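Local coordinates for protein probable enoyl-CoA hydratase/isomerase (Pseudomonas aeruginosa PAO1, PDB 5WYD) that probably acts as a crotonase-family hydro-lyase or isomerase on acyl-CoA thioesters, with an implied role in making the diffusible signal factor, at residues H26-T31 with D59-L64; G47-I52 with F102-D107; H54-D59 with R106-V111; A63-G68 with V111-I116; I135-A140 with G198-A203. The protein carries 1 engineered substitution. All blocks are in the same frame, centred on the assembly; numbering follows the deposited sequence.

Contact 1 (H26-T31 with D59-L64)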
# COMPACT_ATOMS: atom_id res chain seq x y z
N HIS A 26 24.57 8.40 28.99
CA HIS A 26 23.38 7.72 28.51
C HIS A 26 23.62 7.01 27.19
O HIS A 26 22.68 6.53 26.58
CB HIS A 26 22.22 8.70 28.36
CG HIS A 26 21.74 9.25 29.67
ND1 HIS A 26 21.98 10.54 30.07
CD2 HIS A 26 20.95 8.70 30.62
CE1 HIS A 26 21.41 10.75 31.25
NE2 HIS A 26 20.77 9.65 31.60
N THR A 27 24.85 6.95 26.73
CA THR A 27 25.17 6.32 25.46
C THR A 27 25.80 4.96 25.75
O THR A 27 26.68 4.86 26.61
CB THR A 27 26.10 7.22 24.64
OG1 THR A 27 25.42 8.46 24.41
CG2 THR A 27 26.45 6.61 23.29
N ALA A 28 25.31 3.92 25.08
CA ALA A 28 25.85 2.58 25.25
C ALA A 28 26.71 2.22 24.05
O ALA A 28 26.24 2.26 22.91
CB ALA A 28 24.73 1.56 25.41
N LEU A 29 27.96 1.83 24.31
CA LEU A 29 28.93 1.50 23.27
C LEU A 29 29.05 -0.01 23.12
O LEU A 29 29.43 -0.71 24.06
CB LEU A 29 30.30 2.07 23.59
CG LEU A 29 31.40 1.52 22.67
CD1 LEU A 29 31.15 1.80 21.20
CD2 LEU A 29 32.75 2.06 23.12
N ILE A 30 28.78 -0.48 21.91
CA ILE A 30 28.85 -1.88 21.55
C ILE A 30 29.93 -2.05 20.50
O ILE A 30 29.87 -1.41 19.45
CB ILE A 30 27.53 -2.37 20.98
CG1 ILE A 30 26.41 -1.95 21.91
CG2 ILE A 30 27.61 -3.85 20.77
CD1 ILE A 30 25.04 -2.30 21.40
N THR A 31 30.87 -2.94 20.74
CA THR A 31 31.93 -3.17 19.79
C THR A 31 31.90 -4.63 19.37
O THR A 31 31.78 -5.52 20.23
CB THR A 31 33.28 -2.80 20.38
OG1 THR A 31 33.27 -1.40 20.70
CG2 THR A 31 34.37 -3.02 19.34
N ASP A 59 16.06 2.76 30.61
CA ASP A 59 15.72 4.15 30.32
C ASP A 59 16.92 5.07 30.46
O ASP A 59 16.81 6.26 30.10
CB ASP A 59 14.62 4.65 31.25
CG ASP A 59 13.36 3.85 31.12
OD1 ASP A 59 13.37 2.89 30.33
OD2 ASP A 59 12.36 4.19 31.77
N ASP A 60 18.04 4.55 30.93
CA ASP A 60 19.28 5.29 31.13
C ASP A 60 20.07 5.43 29.86
O ASP A 60 21.18 5.95 29.89
CB ASP A 60 20.14 4.57 32.17
CG ASP A 60 21.22 5.46 32.72
OD1 ASP A 60 21.09 6.69 32.57
OD2 ASP A 60 22.17 4.93 33.32
N ILE A 61 19.62 4.83 28.78
CA ILE A 61 20.35 4.91 27.53
C ILE A 61 19.54 5.66 26.50
O ILE A 61 18.41 5.26 26.17
CB ILE A 61 20.72 3.53 27.02
CG1 ILE A 61 21.68 2.95 28.04
CG2 ILE A 61 21.33 3.69 25.65
CD1 ILE A 61 22.90 3.83 28.23
N TYR A 62 20.11 6.74 25.97
CA TYR A 62 19.43 7.49 24.94
C TYR A 62 20.09 7.35 23.59
O TYR A 62 19.46 7.70 22.59
CB TYR A 62 19.35 8.97 25.31
CG TYR A 62 18.87 9.22 26.71
CD1 TYR A 62 17.82 8.49 27.24
CD2 TYR A 62 19.41 10.24 27.48
CE1 TYR A 62 17.36 8.73 28.52
CE2 TYR A 62 18.95 10.49 28.75
CZ TYR A 62 17.92 9.73 29.27
OH TYR A 62 17.43 9.95 30.55
N ALA A 63 21.32 6.86 23.52
CA ALA A 63 22.01 6.74 22.24
C ALA A 63 22.75 5.42 22.18
O ALA A 63 23.00 4.79 23.20
CB ALA A 63 22.97 7.91 21.99
N LEU A 64 23.02 4.97 20.95
CA LEU A 64 23.78 3.76 20.68
C LEU A 64 24.84 4.01 19.62
O LEU A 64 24.60 4.74 18.66
CB LEU A 64 22.84 2.63 20.24
CG LEU A 64 23.31 1.21 19.92
CD1 LEU A 64 22.07 0.36 19.92
CD2 LEU A 64 24.00 1.09 18.58
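Thr-27 pairs with Ala-63, and Ala-28 with Leu-64, in parallel bridges between the two strands of a beta-alpha-beta unit of the crotonase fold, with helix 42-57 forming the connection. The first shell is backbone. Ala-28 N donates to Ala-63 O at 3.1 Å and almost straight, 168° at the hydrogen. Just before strand 27-32 begins, His-26 O accepts Tyr-62 N at 2.6 Å and, weakly, Ala-63 N, so a single carbonyl gathers two successive N-H groups as residues 61-63 swing into the sheet.

On the face of Thr-27 and Ala-63, OG1 of Thr-27 lies 3.5 Å from CB of Ala-63. Small residues suit this face because Ala-208 of helix 200-211 packs directly on both. The opposite face is more apolar: Ala-28 CB meets Ile-61 CG2 from the preceding loop at 4.0 Å, and Ile-30, its CD1 carried outward by an extended chi2 (176°), reaches Leu-64 CG at 4.2 Å. Leu-51, Ile-52 and Leu-55 of helix 42-57 cover this side.

At the partly exposed end, Asp-60 spends its OD2 on a salt bridge to Lys-23. His-26 and Tyr-62 lie side by side and point the same way, forming an offset stack with centroids 4.0 Å apart and planes at 22°; Tyr-62 CE2 sits 3.1 Å above the centre of the imidazole.

Contact 2 (G47-I52 with F102-D107)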
# COMPACT_ATOMS: atom_id res chain seq x y z
N GLY A 47 23.16 -12.25 20.31
CA GLY A 47 23.44 -11.29 21.34
C GLY A 47 22.99 -9.91 20.91
O GLY A 47 22.30 -9.21 21.65
N LEU A 48 23.25 -9.58 19.64
CA LEU A 48 22.89 -8.26 19.15
C LEU A 48 21.41 -8.02 19.31
O LEU A 48 20.99 -7.04 19.93
CB LEU A 48 23.28 -8.12 17.70
CG LEU A 48 22.79 -6.77 17.22
CD1 LEU A 48 23.36 -5.68 18.08
CD2 LEU A 48 23.14 -6.60 15.75
N ARG A 49 20.59 -8.97 18.85
CA ARG A 49 19.16 -8.84 19.08
C ARG A 49 18.87 -8.75 20.57
O ARG A 49 18.20 -7.83 21.03
CB ARG A 49 18.44 -10.05 18.52
CG ARG A 49 16.97 -9.98 18.80
CD ARG A 49 16.29 -11.33 18.76
NE ARG A 49 16.98 -12.29 17.93
CZ ARG A 49 17.03 -13.58 18.22
NH1 ARG A 49 16.44 -14.01 19.32
NH2 ARG A 49 17.66 -14.43 17.41
N GLN A 50 19.45 -9.65 21.34
CA GLN A 50 19.21 -9.61 22.76
C GLN A 50 19.71 -8.31 23.34
O GLN A 50 19.01 -7.67 24.13
CB GLN A 50 19.89 -10.79 23.42
CG GLN A 50 19.29 -12.10 23.01
CD GLN A 50 20.00 -13.24 23.65
OE1 GLN A 50 21.04 -13.07 24.27
NE2 GLN A 50 19.42 -14.42 23.56
N LEU A 51 20.88 -7.87 22.91
CA LEU A 51 21.42 -6.66 23.49
C LEU A 51 20.47 -5.50 23.25
O LEU A 51 20.09 -4.81 24.20
CB LEU A 51 22.81 -6.41 22.94
CG LEU A 51 23.61 -5.24 23.45
CD1 LEU A 51 23.65 -5.28 24.95
CD2 LEU A 51 25.00 -5.51 22.91
N ILE A 52 19.93 -5.41 22.03
CA ILE A 52 19.02 -4.31 21.69
C ILE A 52 17.80 -4.32 22.59
O ILE A 52 17.35 -3.27 23.06
CB ILE A 52 18.61 -4.40 20.22
CG1 ILE A 52 19.82 -4.25 19.33
CG2 ILE A 52 17.64 -3.30 19.90
CD1 ILE A 52 20.48 -2.89 19.46
N PHE A 102 19.37 -7.39 12.75
CA PHE A 102 19.45 -6.07 12.14
C PHE A 102 18.14 -5.31 12.28
O PHE A 102 18.15 -4.09 12.50
CB PHE A 102 19.86 -6.18 10.68
CG PHE A 102 21.27 -6.64 10.50
CD1 PHE A 102 22.26 -6.30 11.42
CD2 PHE A 102 21.62 -7.36 9.40
CE1 PHE A 102 23.56 -6.72 11.23
CE2 PHE A 102 22.92 -7.74 9.20
CZ PHE A 102 23.88 -7.44 10.11
N GLU A 103 17.02 -5.98 12.12
CA GLU A 103 15.75 -5.29 12.33
C GLU A 103 15.64 -4.81 13.76
O GLU A 103 15.12 -3.72 14.02
CB GLU A 103 14.63 -6.23 11.95
CG GLU A 103 14.57 -6.49 10.47
CD GLU A 103 13.63 -7.61 10.18
OE1 GLU A 103 13.41 -7.96 9.00
OE2 GLU A 103 13.07 -8.12 11.17
N ALA A 104 16.13 -5.61 14.72
CA ALA A 104 16.12 -5.15 16.10
C ALA A 104 16.94 -3.88 16.26
O ALA A 104 16.52 -2.94 16.95
CB ALA A 104 16.63 -6.25 17.03
N LEU A 105 18.12 -3.83 15.62
CA LEU A 105 18.95 -2.64 15.70
C LEU A 105 18.23 -1.45 15.10
O LEU A 105 18.14 -0.37 15.71
CB LEU A 105 20.27 -2.90 14.96
CG LEU A 105 21.19 -1.71 14.68
CD1 LEU A 105 21.60 -1.04 15.99
CD2 LEU A 105 22.39 -2.04 13.75
N ARG A 106 17.62 -1.68 13.94
CA ARG A 106 16.85 -0.65 13.25
C ARG A 106 15.71 -0.17 14.12
O ARG A 106 15.26 0.97 13.98
CB ARG A 106 16.33 -1.22 11.95
CG ARG A 106 15.31 -0.37 11.28
CD ARG A 106 14.78 -1.06 10.04
NE ARG A 106 14.09 -2.31 10.30
CZ ARG A 106 12.77 -2.41 10.40
NH1 ARG A 106 12.03 -1.32 10.26
NH2 ARG A 106 12.20 -3.58 10.64
N ASP A 107 15.17 -1.04 14.95
CA ASP A 107 14.07 -0.68 15.82
C ASP A 107 14.52 -0.20 17.20
O ASP A 107 13.68 -0.06 18.09
CB ASP A 107 13.13 -1.87 15.96
CG ASP A 107 12.40 -2.15 14.69
OD1 ASP A 107 12.47 -1.32 13.75
OD2 ASP A 107 11.75 -3.21 14.61
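Ala-104 O, against which Ile-52 presses its CG2 methyl at 3.2 Å, belongs to the last turn of helix 88-106 and also takes a weak hydrogen bond from Asp-107 N. The stronger bond of that N-H goes to Glu-103 O at 2.8 Å, and Asp-107 is where the chain leaves helical geometry. Apart from this carbonyl, the meeting of the two helices is apolar. Their segments run in nearly the same direction, 25° apart, and their axes approach to 8.5 Å.

Alanine suits the closest point, since its single methyl fits between two residues one turn apart: Ala-104 CB lies 4.2 Å from Ile-52 CB and 4.1 Å from CG of Arg-49. Ile-52 uses both branches. With CG2 anti to the backbone N, that methyl covers the carbonyl of Ala-104, while the other branch runs over Leu-105 and ends with the two CD1 methyls 4.1 Å apart. One turn earlier, Leu-48 CD2 reaches Phe-102 CD1 at 4.4 Å. Arg-49 offers only its aliphatic stem to Ala-104; chi1 (177°) carries CG toward the neighbouring helix, and its charged end forms a salt bridge with Glu-100.

Beneath the pair, Ile-52 and Leu-105 rest on Leu-64 of strand 63-68. Phe-102 and Leu-105 pack against Cys-127 of helix 123-130, whereas Glu-103 faces outward to a salt bridge with Arg-242 of the second subunit.

Contact 3 (H54-D59 with R106-V111)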
# COMPACT_ATOMS: atom_id res chain seq x y z
N HIS A 54 17.50 -5.52 25.63
CA HIS A 54 17.86 -5.07 26.97
C HIS A 54 18.02 -3.57 26.98
O HIS A 54 17.60 -2.89 27.92
CB HIS A 54 19.15 -5.76 27.40
CG HIS A 54 18.95 -7.18 27.83
ND1 HIS A 54 18.78 -8.20 26.93
CD2 HIS A 54 18.93 -7.75 29.06
CE1 HIS A 54 18.64 -9.34 27.58
NE2 HIS A 54 18.73 -9.10 28.88
N LEU A 55 18.64 -3.03 25.92
CA LEU A 55 18.86 -1.60 25.82
C LEU A 55 17.54 -0.85 25.74
O LEU A 55 17.33 0.16 26.43
CB LEU A 55 19.71 -1.32 24.58
CG LEU A 55 21.11 -1.91 24.59
CD1 LEU A 55 21.87 -1.51 23.35
CD2 LEU A 55 21.87 -1.58 25.87
N ASN A 56 16.60 -1.39 24.97
CA ASN A 56 15.29 -0.79 24.87
C ASN A 56 14.62 -0.73 26.21
O ASN A 56 13.85 0.19 26.49
CB ASN A 56 14.42 -1.59 23.92
CG ASN A 56 14.77 -1.35 22.52
OD1 ASN A 56 14.57 -2.19 21.65
ND2 ASN A 56 15.30 -0.18 22.26
N ARG A 57 14.81 -1.75 27.03
CA ARG A 57 14.22 -1.72 28.36
C ARG A 57 14.85 -0.65 29.24
O ARG A 57 14.13 0.01 30.01
CB ARG A 57 14.34 -3.09 29.00
CG ARG A 57 13.55 -4.14 28.25
CD ARG A 57 13.48 -5.41 29.08
NE ARG A 57 12.84 -6.50 28.37
CZ ARG A 57 13.49 -7.42 27.67
NH1 ARG A 57 14.82 -7.38 27.60
NH2 ARG A 57 12.83 -8.39 27.04
N ASP A 58 16.16 -0.45 29.17
CA ASP A 58 16.80 0.52 30.04
C ASP A 58 16.47 1.95 29.64
O ASP A 58 16.70 2.34 28.49
CB ASP A 58 18.31 0.32 30.03
CG ASP A 58 18.97 1.07 31.13
OD1 ASP A 58 18.30 1.95 31.73
OD2 ASP A 58 20.14 0.78 31.43
N ASP A 59 16.06 2.76 30.61
CA ASP A 59 15.72 4.15 30.32
C ASP A 59 16.92 5.07 30.46
O ASP A 59 16.81 6.26 30.10
CB ASP A 59 14.62 4.65 31.25
CG ASP A 59 13.36 3.85 31.12
OD1 ASP A 59 13.37 2.89 30.33
OD2 ASP A 59 12.36 4.19 31.77
N ARG A 106 17.62 -1.68 13.94
CA ARG A 106 16.85 -0.65 13.25
C ARG A 106 15.71 -0.17 14.12
O ARG A 106 15.26 0.97 13.98
CB ARG A 106 16.33 -1.22 11.95
CG ARG A 106 15.31 -0.37 11.28
CD ARG A 106 14.78 -1.06 10.04
NE ARG A 106 14.09 -2.31 10.30
CZ ARG A 106 12.77 -2.41 10.40
NH1 ARG A 106 12.03 -1.32 10.26
NH2 ARG A 106 12.20 -3.58 10.64
N ASP A 107 15.17 -1.04 14.95
CA ASP A 107 14.07 -0.68 15.82
C ASP A 107 14.52 -0.20 17.20
O ASP A 107 13.68 -0.06 18.09
CB ASP A 107 13.13 -1.87 15.96
CG ASP A 107 12.40 -2.15 14.69
OD1 ASP A 107 12.47 -1.32 13.75
OD2 ASP A 107 11.75 -3.21 14.61
N PHE A 108 15.82 0.02 17.43
CA PHE A 108 16.23 0.52 18.73
C PHE A 108 15.53 1.85 18.98
O PHE A 108 15.51 2.72 18.10
CB PHE A 108 17.75 0.67 18.78
CG PHE A 108 18.24 1.42 19.99
CD1 PHE A 108 17.75 1.12 21.23
CD2 PHE A 108 19.21 2.38 19.89
CE1 PHE A 108 18.19 1.81 22.35
CE2 PHE A 108 19.65 3.07 21.01
CZ PHE A 108 19.14 2.78 22.23
N ARG A 109 14.92 2.00 20.16
CA ARG A 109 14.15 3.22 20.42
C ARG A 109 15.03 4.46 20.39
O ARG A 109 14.61 5.52 19.92
CB ARG A 109 13.41 3.13 21.75
CG ARG A 109 14.25 2.84 22.97
CD ARG A 109 13.35 2.87 24.18
NE ARG A 109 14.14 2.77 25.40
CZ ARG A 109 13.66 2.93 26.62
NH1 ARG A 109 12.38 3.22 26.81
NH2 ARG A 109 14.47 2.82 27.66
N GLY A 110 16.23 4.36 20.96
CA GLY A 110 17.19 5.44 20.89
C GLY A 110 17.88 5.49 19.55
O GLY A 110 17.71 4.61 18.71
N VAL A 111 18.58 6.59 19.32
CA VAL A 111 19.33 6.75 18.08
C VAL A 111 20.54 5.83 18.07
O VAL A 111 21.24 5.65 19.08
CB VAL A 111 19.75 8.22 17.88
CG1 VAL A 111 20.63 8.62 19.01
CG2 VAL A 111 20.48 8.38 16.58
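Arg-109 crosses the end of helix 42-57, touching Asn-56 first and Asp-59 last. From CB, a chi1 of 56° sets CG in the crowded position between backbone N and carbonyl carbon; CB and CG run past the amide of Asn-56, and the chain then extends to NE. CD lies 3.6 Å from Asn-56 O. The guanidinium spreads over the Asn-56 carbonyl group, although the model brings the two groups so close that their spacing is doubtful. At the tip, NH2 forms a salt bridge with Asp-59 OD1 at 2.9 Å. This bond is nearly straight (171°) and lies in the guanidinium plane, but it meets the oxygen on its anti side, 35° out of the carboxylate plane. NH2 also donates to Asp-58 O, at a length too short to trust.

An arginine fits here because carbonyls at and just past the helix's C-terminal end, of Asn-56 and Asp-58, face it, and its positive charge would probably help balance that end, despite the like charge of nearby Arg-220. Beside it Phe-108 turns inward, CE1 lying 4.1 Å from Leu-55 CB. Gly-110 N sits 3.3 Å above the ring centre; glycine suits the place because a CB there would run into Phe-108 CZ.

The join ties two crossovers of the crotonase beta-alpha-beta fold, the end of helix 42-57 before strand 63-68 and the loop from helix 88-106 into strand 111-116.

Contact 4 (A63-G68 with V111-I116)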
# COMPACT_ATOMS: atom_id res chain seq x y z
N ALA A 63 21.32 6.86 23.52
CA ALA A 63 22.01 6.74 22.24
C ALA A 63 22.75 5.42 22.18
O ALA A 63 23.00 4.79 23.20
CB ALA A 63 22.97 7.91 21.99
N LEU A 64 23.02 4.97 20.95
CA LEU A 64 23.78 3.76 20.68
C LEU A 64 24.84 4.01 19.62
O LEU A 64 24.60 4.74 18.66
CB LEU A 64 22.84 2.63 20.24
CG LEU A 64 23.31 1.21 19.92
CD1 LEU A 64 22.07 0.36 19.92
CD2 LEU A 64 24.00 1.09 18.58
N VAL A 65 26.02 3.42 19.82
CA VAL A 65 27.13 3.49 18.88
C VAL A 65 27.65 2.08 18.66
O VAL A 65 27.68 1.27 19.60
CB VAL A 65 28.25 4.44 19.37
CG1 VAL A 65 29.45 4.43 18.41
CG2 VAL A 65 27.70 5.86 19.54
N VAL A 66 27.93 1.74 17.40
CA VAL A 66 28.55 0.47 17.03
C VAL A 66 29.76 0.73 16.15
O VAL A 66 29.66 1.45 15.14
CB VAL A 66 27.56 -0.48 16.32
CG1 VAL A 66 26.46 -0.84 17.26
CG2 VAL A 66 26.99 0.20 15.10
N THR A 67 30.89 0.12 16.48
CA THR A 67 32.12 0.28 15.72
C THR A 67 32.82 -1.07 15.62
O THR A 67 32.56 -1.97 16.42
CB THR A 67 33.06 1.33 16.37
OG1 THR A 67 34.12 1.68 15.46
CG2 THR A 67 33.70 0.77 17.61
N GLY A 68 33.67 -1.21 14.62
CA GLY A 68 34.39 -2.45 14.44
C GLY A 68 35.72 -2.46 15.17
O GLY A 68 36.52 -1.52 15.09
N VAL A 111 18.58 6.59 19.32
CA VAL A 111 19.33 6.75 18.08
C VAL A 111 20.54 5.83 18.07
O VAL A 111 21.24 5.65 19.08
CB VAL A 111 19.75 8.22 17.88
CG1 VAL A 111 20.63 8.62 19.01
CG2 VAL A 111 20.48 8.38 16.58
N SER A 112 20.80 5.23 16.93
CA SER A 112 21.92 4.34 16.71
C SER A 112 22.85 5.04 15.73
O SER A 112 22.40 5.56 14.70
CB SER A 112 21.46 2.97 16.21
OG SER A 112 20.71 3.03 15.00
N ILE A 113 24.12 5.11 16.07
CA ILE A 113 25.11 5.76 15.24
C ILE A 113 26.11 4.68 14.86
O ILE A 113 26.63 3.98 15.74
CB ILE A 113 25.81 6.92 15.98
CG1 ILE A 113 24.81 7.88 16.59
CG2 ILE A 113 26.68 7.72 15.03
CD1 ILE A 113 25.52 8.88 17.39
N ALA A 114 26.41 4.58 13.58
CA ALA A 114 27.35 3.59 13.08
C ALA A 114 28.67 4.28 12.82
O ALA A 114 28.75 5.16 11.97
CB ALA A 114 26.83 2.97 11.80
N ALA A 115 29.71 3.87 13.55
CA ALA A 115 31.04 4.45 13.40
C ALA A 115 31.90 3.47 12.62
O ALA A 115 32.37 2.47 13.17
CB ALA A 115 31.64 4.73 14.78
N ILE A 116 32.22 3.84 11.39
CA ILE A 116 32.94 2.97 10.46
C ILE A 116 34.43 3.27 10.58
O ILE A 116 34.95 4.22 10.00
CB ILE A 116 32.44 3.17 9.03
CG1 ILE A 116 30.92 2.97 8.99
CG2 ILE A 116 33.19 2.22 8.10
CD1 ILE A 116 30.30 3.17 7.64
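Leu-64 and Val-66 grip strand 111-116 with both backbone N and O, giving four hydrogen bonds in parallel register. Leu-64 N reaches Val-111 O at 2.7 Å, and Leu-64 O takes Ile-113 N; Val-66 bonds to Ile-113 O and Ala-115 N. Thr-67 OG1, anti to its backbone N (chi1 -168°), donates to Ala-115 O at 3.0 Å, adding a side-chain bond beyond the four backbone ones.

CA-H...O contacts fill in between, as from Val-65 CA to Ile-113 O at 3.2 Å.

Apolar contacts divide between the faces. On one, Ala-63 CB meets Val-111 CG1 at 3.9 Å, and Val-65 straddles its neighbours, CG2 on Ile-113 CB (4.2 Å) and CG1 on Ala-115 CB (4.3 Å). Branched residues suit extended backbone, and the small alanines suit a face on which helix 200-211 packs. On the other, Val-66 CG2 meets Ala-114 CB at 4.3 Å, and Leu-64 CD2 lies beside Ser-112 CB at 4.0 Å; the buried OG of Ser-112 is satisfied by Asp-132 N.

Strands 27-32 and 133-137 flank the pair. Helix 200-211 covers the Val-65 and Ile-113 face through Ala-204 and Leu-207, while Phe-108 and helix 42-57 pack on Leu-64.

Contact 5 (I135-A140 with G198-A203)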
# COMPACT_ATOMS: atom_id res chain seq x y z
N ILE A 135 28.89 7.44 10.44
CA ILE A 135 30.09 8.27 10.47
C ILE A 135 31.26 7.40 10.02
O ILE A 135 31.54 6.38 10.66
CB ILE A 135 30.35 8.81 11.89
CG1 ILE A 135 29.14 9.56 12.43
CG2 ILE A 135 31.58 9.71 11.92
CD1 ILE A 135 29.39 10.11 13.79
N ALA A 136 31.99 7.84 8.99
CA ALA A 136 33.07 7.01 8.49
C ALA A 136 34.39 7.76 8.36
O ALA A 136 34.43 8.97 8.08
CB ALA A 136 32.72 6.41 7.12
N GLU A 137 35.47 7.01 8.62
CA GLU A 137 36.85 7.38 8.43
C GLU A 137 37.15 7.39 6.93
O GLU A 137 36.59 6.60 6.18
CB GLU A 137 37.75 6.39 9.15
CG GLU A 137 37.59 6.36 10.66
CD GLU A 137 38.48 5.33 11.31
OE1 GLU A 137 38.48 5.24 12.56
OE2 GLU A 137 39.18 4.60 10.58
N ARG A 138 38.03 8.29 6.50
CA ARG A 138 38.19 8.48 5.07
C ARG A 138 38.56 7.19 4.36
O ARG A 138 38.15 6.97 3.22
CB ARG A 138 39.23 9.55 4.83
CG ARG A 138 39.06 10.70 5.74
CD ARG A 138 39.77 11.87 5.17
NE ARG A 138 41.04 11.44 4.61
CZ ARG A 138 42.14 11.26 5.33
NH1 ARG A 138 42.11 11.47 6.64
NH2 ARG A 138 43.26 10.87 4.74
N GLN A 139 39.32 6.33 5.03
CA GLN A 139 39.90 5.17 4.38
C GLN A 139 38.91 4.04 4.12
O GLN A 139 39.12 3.24 3.20
CB GLN A 139 41.05 4.65 5.20
CG GLN A 139 40.70 3.95 6.52
CD GLN A 139 40.34 4.93 7.58
OE1 GLN A 139 40.23 6.13 7.33
NE2 GLN A 139 40.22 4.45 8.80
N ALA A 140 37.88 3.93 4.94
CA ALA A 140 36.98 2.79 4.84
C ALA A 140 36.34 2.70 3.47
O ALA A 140 36.05 3.72 2.83
CB ALA A 140 35.90 2.90 5.92
N GLY A 198 40.69 7.21 12.63
CA GLY A 198 40.67 6.96 14.07
C GLY A 198 39.74 7.84 14.88
O GLY A 198 39.53 7.55 16.07
N GLU A 199 39.12 8.86 14.26
CA GLU A 199 38.23 9.79 14.94
C GLU A 199 36.77 9.37 14.83
O GLU A 199 35.91 10.07 15.36
CB GLU A 199 38.43 11.21 14.37
CG GLU A 199 39.83 11.88 14.54
CD GLU A 199 39.96 13.21 13.75
OE1 GLU A 199 38.96 13.66 13.17
OE2 GLU A 199 41.07 13.80 13.69
N ALA A 200 36.48 8.25 14.16
CA ALA A 200 35.09 7.82 14.02
C ALA A 200 34.46 7.49 15.37
O ALA A 200 33.32 7.89 15.64
CB ALA A 200 34.99 6.62 13.07
N ARG A 201 35.18 6.75 16.22
CA ARG A 201 34.62 6.41 17.53
C ARG A 201 34.39 7.66 18.38
O ARG A 201 33.29 7.87 18.91
CB ARG A 201 35.54 5.44 18.27
CG ARG A 201 35.03 5.14 19.68
CD ARG A 201 36.11 4.56 20.56
NE ARG A 201 35.71 4.50 21.96
CZ ARG A 201 36.51 4.11 22.94
NH1 ARG A 201 36.06 4.08 24.19
NH2 ARG A 201 37.77 3.76 22.69
N GLY A 202 35.39 8.52 18.49
CA GLY A 202 35.21 9.70 19.31
C GLY A 202 34.08 10.55 18.79
O GLY A 202 33.16 10.91 19.54
N ALA A 203 34.05 10.76 17.47
CA ALA A 203 33.01 11.59 16.87
C ALA A 203 31.63 10.99 17.13
O ALA A 203 30.69 11.70 17.49
CB ALA A 203 33.26 11.75 15.37
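Strand 133-137 runs out into a type I turn from Glu-137 to Ala-140, and beside it Gly-198, at a positive phi of 82° that glycine tolerates easily, leads the polypeptide into helix 200-211; the backbones come nearest at Glu-137 and Ala-200, whose CA atoms are 5.9 Å apart.

Glu-137 is a buried acid whose stem and one carboxylate oxygen face the helix start. Its CG lies anti to the carbonyl carbon (chi1 -64°) and meets the CB of Ala-200 at 3.6 Å, a contact close enough that a methyl suits position 200. Beyond CG the chain is extended, and it brings OE1 to 3.0 Å from Gly-198 N. The carboxylate thus sits beside the N-terminal end of the helix, whose partial positive charge may help to offset the cost of burying it.

Ile-135, two residues earlier on the same side of the strand, makes the apolar half of the contact. CG2 touches Ala-203 CB at 4.3 Å, and CD1, held out by an extended chi2 (-179°), rests 4.1 Å from Ala-203 C. Ala-200 and Ala-203, one turn apart, both turn toward the strand, the first over Glu-137 and the second over Ile-135, and their small side chains let the first turn settle close. That turn is bonded by Ala-203 N to Glu-199 O at 2.9 Å.

Strand 133-137 lies between strands 111-116 and 193-195. Ile-135 continues the hydrophobic layer onto Ile-113, Ala-204 and Leu-207, and Val-195 packs against both Glu-137 and Ala-200.

Contacts 1 and 4 are the buried sheet core: they share strand 63-68 and rely on parallel backbone hydrogen bonds, contact 1 adding an aromatic stack where the sheet reaches its partly exposed end. Contacts 2 and 3 both use helix 42-57. Contact 2 is buried and almost wholly apolar, whereas contact 3, at the C-terminal ends of the two helices, is partly exposed and ionic; Leu-64 receives side chains from both. Contact 5 is also partly buried, mixing small apolar residues with an acid. Its strand bonds to the 111-116 strand of contact 4, its helix packs on the other face of the sheet, and it lies across the chain's centre from contact 3.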